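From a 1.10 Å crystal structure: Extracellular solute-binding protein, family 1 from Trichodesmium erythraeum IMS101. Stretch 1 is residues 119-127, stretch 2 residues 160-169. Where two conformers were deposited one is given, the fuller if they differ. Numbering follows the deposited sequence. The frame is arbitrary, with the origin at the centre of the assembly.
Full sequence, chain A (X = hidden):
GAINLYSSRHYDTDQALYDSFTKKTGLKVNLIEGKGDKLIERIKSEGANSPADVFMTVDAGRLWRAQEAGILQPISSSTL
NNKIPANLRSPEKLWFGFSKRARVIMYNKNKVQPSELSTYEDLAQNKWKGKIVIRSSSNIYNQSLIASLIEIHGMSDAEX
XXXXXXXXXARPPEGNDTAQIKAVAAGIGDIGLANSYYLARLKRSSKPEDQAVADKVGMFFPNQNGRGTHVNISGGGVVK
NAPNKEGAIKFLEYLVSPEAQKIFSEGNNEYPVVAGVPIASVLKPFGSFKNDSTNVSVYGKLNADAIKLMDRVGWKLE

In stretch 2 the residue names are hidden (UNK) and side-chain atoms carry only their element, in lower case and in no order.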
ATOM      1  N   THR A 119      -6.876  -9.442  16.140  1.00 10.96           N
ATOM      2  CA  THR A 119      -7.550  -8.966  14.952  1.00 10.33           C
ATOM      3  C   THR A 119      -7.632  -7.436  14.917  1.00 10.51           C
ATOM      4  O   THR A 119      -7.483  -6.755  15.930  1.00 11.29           O
ATOM      5  CB  THR A 119      -8.986  -9.506  14.897  1.00 11.17           C
ATOM      6  OG1 THR A 119      -9.664  -8.994  16.033  1.00 11.60           O
ATOM      7  CG2 THR A 119      -9.012 -11.053  14.913  1.00 11.88           C
ATOM      8  N   TYR A 120      -7.969  -6.894  13.741  1.00 10.47           N
ATOM      9  CA  TYR A 120      -8.327  -5.494  13.637  1.00 10.93           C
ATOM     10  C   TYR A 120      -9.557  -5.208  14.502  1.00  9.97           C
ATOM     11  O   TYR A 120      -9.649  -4.162  15.154  1.00 11.07           O
ATOM     12  CB  TYR A 120      -8.644  -5.082  12.185  1.00 10.49           C
ATOM     13  CG  TYR A 120      -7.483  -5.277  11.222  1.00  9.80           C
ATOM     14  CD1 TYR A 120      -6.374  -4.456  11.248  1.00 10.12           C
ATOM     15  CD2 TYR A 120      -7.505  -6.315  10.297  1.00 10.08           C
ATOM     16  CE1 TYR A 120      -5.299  -4.636  10.370  1.00  9.52           C
ATOM     17  CE2 TYR A 120      -6.450  -6.523   9.436  1.00  9.82           C
ATOM     18  CZ  TYR A 120      -5.342  -5.703   9.478  1.00  9.60           C
ATOM     19  OH  TYR A 120      -4.280  -5.969   8.628  1.00 10.18           O
ATOM     20  N   GLU A 121     -10.521  -6.132  14.516  1.00 10.80           N
ATOM     21  CA  GLU A 121     -11.770  -5.942  15.231  1.00 10.79           C
ATOM     22  C   GLU A 121     -11.533  -5.742  16.713  1.00 11.03           C
ATOM     23  O   GLU A 121     -12.208  -4.932  17.358  1.00 11.69           O
ATOM     24  CB  GLU A 121     -12.712  -7.129  14.965  1.00 12.02           C
ATOM     25  CG  GLU A 121     -13.290  -7.135  13.534  1.00 12.78           C
ATOM     26  CD  GLU A 121     -12.353  -7.605  12.406  1.00 11.87           C
ATOM     27  OE1 GLU A 121     -11.255  -8.131  12.660  1.00 12.86           O
ATOM     28  OE2 GLU A 121     -12.779  -7.419  11.238  1.00 12.81           O
ATOM     29  N   ASP A 122     -10.573  -6.472  17.276  1.00 10.51           N
ATOM     30  CA  ASP A 122     -10.258  -6.416  18.704  1.00 11.35           C
ATOM     31  C   ASP A 122      -9.769  -5.046  19.141  1.00 11.67           C
ATOM     32  O   ASP A 122      -9.830  -4.701  20.331  1.00 13.01           O
ATOM     33  CB  ASP A 122      -9.204  -7.494  19.022  1.00 13.09           C
ATOM     34  CG  ASP A 122      -8.559  -7.354  20.395  1.00 17.36           C
ATOM     35  OD1 ASP A 122      -9.147  -7.912  21.299  1.00 18.22           O
ATOM     36  OD2 ASP A 122      -7.413  -6.827  20.563  1.00 19.61           O
ATOM     37  N   LEU A 123      -9.290  -4.225  18.197  1.00 11.44           N
ATOM     38  CA  LEU A 123      -8.780  -2.898  18.540  1.00 12.41           C
ATOM     39  C   LEU A 123      -9.855  -1.926  19.012  1.00 12.57           C
ATOM     40  O   LEU A 123      -9.517  -0.875  19.569  1.00 13.68           O
ATOM     41  CB  LEU A 123      -8.018  -2.295  17.356  1.00 13.06           C
ATOM     42  CG  LEU A 123      -6.860  -3.169  16.879  1.00 14.75           C
ATOM     43  CD1 LEU A 123      -6.186  -2.507  15.693  1.00 19.02           C
ATOM     44  CD2 LEU A 123      -5.882  -3.411  18.023  1.00 18.71           C
ATOM     45  N   ALA A 124     -11.132  -2.284  18.850  1.00 12.29           N
ATOM     46  CA  ALA A 124     -12.227  -1.473  19.390  1.00 12.95           C
ATOM     47  C   ALA A 124     -12.589  -1.812  20.822  1.00 13.29           C
ATOM     48  O   ALA A 124     -13.450  -1.143  21.389  1.00 15.91           O
ATOM     49  CB  ALA A 124     -13.465  -1.621  18.486  1.00 14.24           C
ATOM     50  N   GLN A 125     -11.964  -2.821  21.405  1.00 12.90           N
ATOM     51  CA  GLN A 125     -12.280  -3.239  22.765  1.00 14.45           C
ATOM     52  C   GLN A 125     -11.784  -2.205  23.774  1.00 14.22           C
ATOM     53  O   GLN A 125     -10.753  -1.528  23.572  1.00 13.87           O
ATOM     54  CB  GLN A 125     -11.654  -4.594  23.039  1.00 15.24           C
ATOM     55  CG  GLN A 125     -12.256  -5.741  22.242  1.00 17.41           C
ATOM     56  CD  GLN A 125     -13.666  -6.112  22.698  1.00 22.35           C
ATOM     57  OE1 GLN A 125     -14.026  -5.952  23.853  1.00 25.55           O
ATOM     58  NE2 GLN A 125     -14.478  -6.579  21.768  1.00 30.11           N
ATOM     59  N   ASN A 126     -12.492  -2.122  24.900  1.00 15.71           N
ATOM     60  CA  ASN A 126     -12.220  -1.140  25.965  0.50 17.04           C
ATOM     61  C   ASN A 126     -10.808  -1.234  26.538  1.00 15.59           C
ATOM     62  O   ASN A 126     -10.270  -0.224  27.031  1.00 17.48           O
ATOM     63  CB  ASN A 126     -13.208  -1.302  27.145  0.50 20.68           C
ATOM     64  CG  ASN A 126     -14.666  -1.035  26.774  0.50 25.05           C
ATOM     65  OD1 ASN A 126     -14.961  -0.342  25.808  0.50 32.13           O
ATOM     66  ND2 ASN A 126     -15.589  -1.572  27.579  0.50 29.64           N
ATOM     67  N   LYS A 127     -10.224  -2.430  26.535  1.00 16.09           N
ATOM     68  CA  LYS A 127      -8.885  -2.621  27.061  1.00 16.66           C
ATOM     69  C   LYS A 127      -7.838  -1.742  26.385  1.00 16.12           C
ATOM     70  O   LYS A 127      -6.795  -1.479  26.976  1.00 17.65           O
ATOM     71  CB  LYS A 127      -8.466  -4.093  26.989  1.00 17.82           C
ATOM     72  CG  LYS A 127      -8.366  -4.610  25.565  1.00 18.12           C
ATOM     73  CD  LYS A 127      -8.237  -6.122  25.505  1.00 18.64           C
ATOM     74  CE  LYS A 127      -8.316  -6.589  24.063  1.00 19.91           C
ATOM     75  NZ  LYS A 127      -8.263  -8.062  23.932  1.00 20.51           N
ATOM     76  N   UNK A 160     -19.993   0.795  14.454  1.00 15.86           N
ATOM     77  CA  UNK A 160     -19.832   0.402  15.846  1.00 15.94           C
ATOM     78  C   UNK A 160     -18.378   0.144  16.198  1.00 14.21           C
ATOM     79  O   UNK A 160     -17.879   0.582  17.234  1.00 15.93           O
ATOM     80  N   UNK A 161     -17.680  -0.566  15.310  1.00 13.43           N
ATOM     81  CA  UNK A 161     -16.233  -0.806  15.474  1.00 13.42           C
ATOM     82  C   UNK A 161     -15.480   0.515  15.504  1.00 12.90           C
ATOM     83  O   UNK A 161     -14.660   0.757  16.398  1.00 13.28           O
ATOM     84  c   UNK A 161     -10.969   0.291  12.774  1.00 14.62           C
ATOM     85  c   UNK A 161     -13.442  -2.678  15.161  1.00 13.49           C
ATOM     86  n   UNK A 161     -12.116  -2.401  15.008  1.00 13.45           N
ATOM     87  c   UNK A 161     -15.692  -1.704  14.339  1.00 13.11           C
ATOM     88  c   UNK A 161     -12.225   0.691  12.366  1.00 14.17           C
ATOM     89  c   UNK A 161     -13.253  -0.978  13.714  1.00 12.66           C
ATOM     90  c   UNK A 161     -11.956  -1.367  14.134  1.00 12.67           C
ATOM     91  c   UNK A 161     -13.370   0.077  12.815  1.00 13.62           C
ATOM     92  c   UNK A 161     -14.199  -1.810  14.393  1.00 12.82           C
ATOM     93  c   UNK A 161     -10.796  -0.746  13.644  1.00 13.77           C
ATOM     94  N   UNK A 162     -15.762   1.388  14.540  1.00 12.88           N
ATOM     95  CA  UNK A 162     -15.005   2.606  14.393  1.00 13.64           C
ATOM     96  C   UNK A 162     -15.203   3.553  15.580  1.00 12.71           C
ATOM     97  O   UNK A 162     -14.279   4.243  15.986  1.00 13.64           O
ATOM     98  c   UNK A 162     -15.336   3.293  13.090  1.00 14.71           C
ATOM     99  N   UNK A 163     -16.423   3.555  16.122  1.00 13.36           N
ATOM    100  CA  UNK A 163     -16.740   4.329  17.336  0.50 14.49           C
ATOM    101  C   UNK A 163     -15.897   3.897  18.592  1.00 14.46           C
ATOM    102  O   UNK A 163     -15.446   4.656  19.491  1.00 17.50           O
ATOM    103  c   UNK A 163     -20.641   6.701  19.282  0.50 22.33           C
ATOM    104  c   UNK A 163     -18.240   4.221  17.610  0.50 15.35           C
ATOM    105  c   UNK A 163     -20.199   5.580  18.363  0.50 19.58           C
ATOM    106  n   UNK A 163     -19.658   7.808  19.302  0.50 23.95           N
ATOM    107  c   UNK A 163     -18.768   5.161  18.676  0.50 17.77           C
ATOM    108  N   UNK A 164     -15.680   2.594  18.673  1.00 13.19           N
ATOM    109  CA  UNK A 164     -14.829   2.079  19.757  1.00 13.37           C
ATOM    110  C   UNK A 164     -13.357   2.327  19.485  1.00 13.22           C
ATOM    111  O   UNK A 164     -12.604   2.661  20.389  1.00 14.85           O
ATOM    112  N   UNK A 165     -12.938   2.152  18.226  1.00 12.03           N
ATOM    113  CA  UNK A 165     -11.554   2.393  17.840  1.00 11.59           C
ATOM    114  C   UNK A 165     -11.132   3.829  18.105  1.00 11.61           C
ATOM    115  O   UNK A 165     -10.107   4.100  18.736  1.00 12.84           O
ATOM    116  c   UNK A 165      -7.745   1.322  15.781  1.00 12.73           C
ATOM    117  c   UNK A 165     -10.009   2.096  15.826  1.00 11.37           C
ATOM    118  c   UNK A 165      -9.694   2.981  14.831  1.00 12.56           C
ATOM    119  c   UNK A 165      -7.435   2.191  14.780  1.00 12.81           C
ATOM    120  c   UNK A 165      -9.022   1.273  16.306  1.00 11.95           C
ATOM    121  c   UNK A 165      -8.404   3.034  14.299  1.00 13.49           C
ATOM    122  c   UNK A 165     -11.403   1.994  16.363  1.00 11.56           C
ATOM    123  N   UNK A 166     -11.930   4.775  17.622  1.00 12.39           N
ATOM    124  CA  UNK A 166     -11.635   6.192  17.814  1.00 12.45           C
ATOM    125  C   UNK A 166     -11.614   6.562  19.306  1.00 13.23           C
ATOM    126  O   UNK A 166     -10.760   7.351  19.757  1.00 14.06           O
ATOM    127  c   UNK A 166     -12.391   6.859  15.525  1.00 15.89           C
ATOM    128  c   UNK A 166     -12.476   8.531  17.364  1.00 16.82           C
ATOM    129  c   UNK A 166     -12.598   7.062  17.016  1.00 14.03           C
ATOM    130  N   UNK A 167     -12.522   5.973  20.086  0.50 13.50           N
ATOM    131  CA  UNK A 167     -12.544   6.174  21.536  0.50 14.48           C
ATOM    132  C   UNK A 167     -11.233   5.776  22.201  0.50 13.82           C
ATOM    133  O   UNK A 167     -10.922   6.279  23.277  0.50 14.99           O
ATOM    134  c   UNK A 167     -13.716   5.206  23.663  0.50 17.07           C
ATOM    135  c   UNK A 167     -13.720   5.390  22.145  0.50 15.80           C
ATOM    136  n   UNK A 167     -14.092   2.481  25.867  0.50 21.82           N
ATOM    137  n   UNK A 167     -15.187   4.489  25.558  0.50 19.76           N
ATOM    138  c   UNK A 167     -14.747   3.527  26.358  0.50 19.49           C
ATOM    139  n   UNK A 167     -14.982   3.600  27.650  0.50 21.57           N
ATOM    140  c   UNK A 167     -14.990   4.496  24.116  0.50 17.54           C
ATOM    141  N   UNK A 168     -10.485   4.873  21.566  1.00 12.65           N
ATOM    142  CA  UNK A 168      -9.239   4.363  22.102  1.00 12.57           C
ATOM    143  C   UNK A 168      -7.994   5.168  21.695  1.00 12.16           C
ATOM    144  O   UNK A 168      -6.895   4.821  22.132  1.00 13.81           O
ATOM    145  n   UNK A 168     -10.221   0.782  21.889  1.00 13.81           N
ATOM    146  c   UNK A 168     -10.024   1.987  22.425  1.00 12.58           C
ATOM    147  o   UNK A 168     -10.540   2.347  23.474  1.00 14.83           O
ATOM    148  c   UNK A 168      -9.067   2.905  21.698  1.00 12.41           C
ATOM    149  N   UNK A 169      -8.149   6.253  20.943  1.00 12.11           N
ATOM    150  CA  UNK A 169      -6.981   7.018  20.525  1.00 12.70           C
ATOM    151  C   UNK A 169      -6.290   7.661  21.727  1.00 14.10           C
ATOM    152  O   UNK A 169      -6.940   8.295  22.581  1.00 14.57           O
ATOM    153  c   UNK A 169      -8.552   7.019  15.596  1.00 14.96           C
ATOM    154  c   UNK A 169      -7.360   8.128  19.557  1.00 13.60           C
ATOM    155  c   UNK A 169      -7.738   6.370  17.740  1.00 12.90           C
ATOM    156  c   UNK A 169      -8.634   8.335  16.016  1.00 15.54           C
ATOM    157  c   UNK A 169      -7.788   7.689  18.180  1.00 13.15           C
ATOM    158  c   UNK A 169      -8.125   6.035  16.460  1.00 14.39           C
ATOM    159  c   UNK A 169      -8.257   8.655  17.300  1.00 14.86           C
TER

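Position 160 has backbone atoms alone, with no side-chain atom. It touches nothing on stretch 1. It is Gly-160.

Position 161 carries one carbon, then fused five- and six-membered rings holding eight carbons and one nitrogen. Only an indole fits. The ring nitrogen lies 3.0 Å from Tyr-120 O, and the CB of Ala-124 sits beside the five-membered ring. This is Trp-161. NE1 donates a hydrogen bond to Tyr-120 O. Glu-121 O also lies at the ring edge, 3.4 Å from Trp-161 CD1. Ala-124 CB is 3.5 Å from the same CD1 of Trp-161.

Position 162 has a single side-chain carbon. It points away from stretch 1. It is Ala-162.

Position 163 has four carbons in a row ending in nitrogen. The end of the chain leads away and makes no contact. It is Lys-163.

Position 164 again lacks side-chain atoms. The CA of position 164 is 3.9 Å from Ala-124 O. An ideally placed CB at position 164 would lie 2.8 Å from Ala-124 O, a clash. The residue is Gly-164, and its bareness lets the helix come close here.

Position 165 has one carbon and a ring of six carbons, with no oxygen on the ring. One ring carbon of position 165 lies 3.9 Å from Leu-123 CB. That is Phe-165, and the atom is CD1.

Position 166 has three carbons, one carrying the other two. It is out of reach of stretch 1. It is Val-166.

Position 167 has three carbons, a nitrogen, then a carbon carrying two more nitrogens. One of the two terminal nitrogens of position 167 lies 3.0 Å from Asn-126 OD1. This guanidinium identifies Arg-167, and the nitrogen is NH1. Both residues are exposed and have two deposited conformers.

Position 168 has two carbons, the second carrying one oxygen and one nitrogen. The nitrogen of position 168 lies 2.9 Å from both Leu-123 O and Gln-125 O. An amide this short is Asn-168, and its ND2 donates a hydrogen bond to each carbonyl.

Position 169 has one carbon and a six-carbon ring. It does not reach stretch 1. It is Phe-169.

The contact joins side chains of stretch 2, one on the helix and one just after it, to backbone carbonyls of stretch 1. All three hydrogen bonds across it run this way. Trp-161 binds Tyr-120 O, which also accepts from Leu-123 N at 3.1 Å. Asn-168 uses one amide nitrogen for two carbonyls, thereby spanning Ala-124. Between these anchors, Ala-124 settles against the helix, with the CB of Ala-124 3.4 Å from Trp-161 O. The CA of Ala-124 is 4.2 Å from the CA of Phe-165. Glycine at 164 leaves room for this approach. Leu-123 adds apolar packing against Phe-165.

Stretch 2, residues 160-169: GWAKGFVRNF
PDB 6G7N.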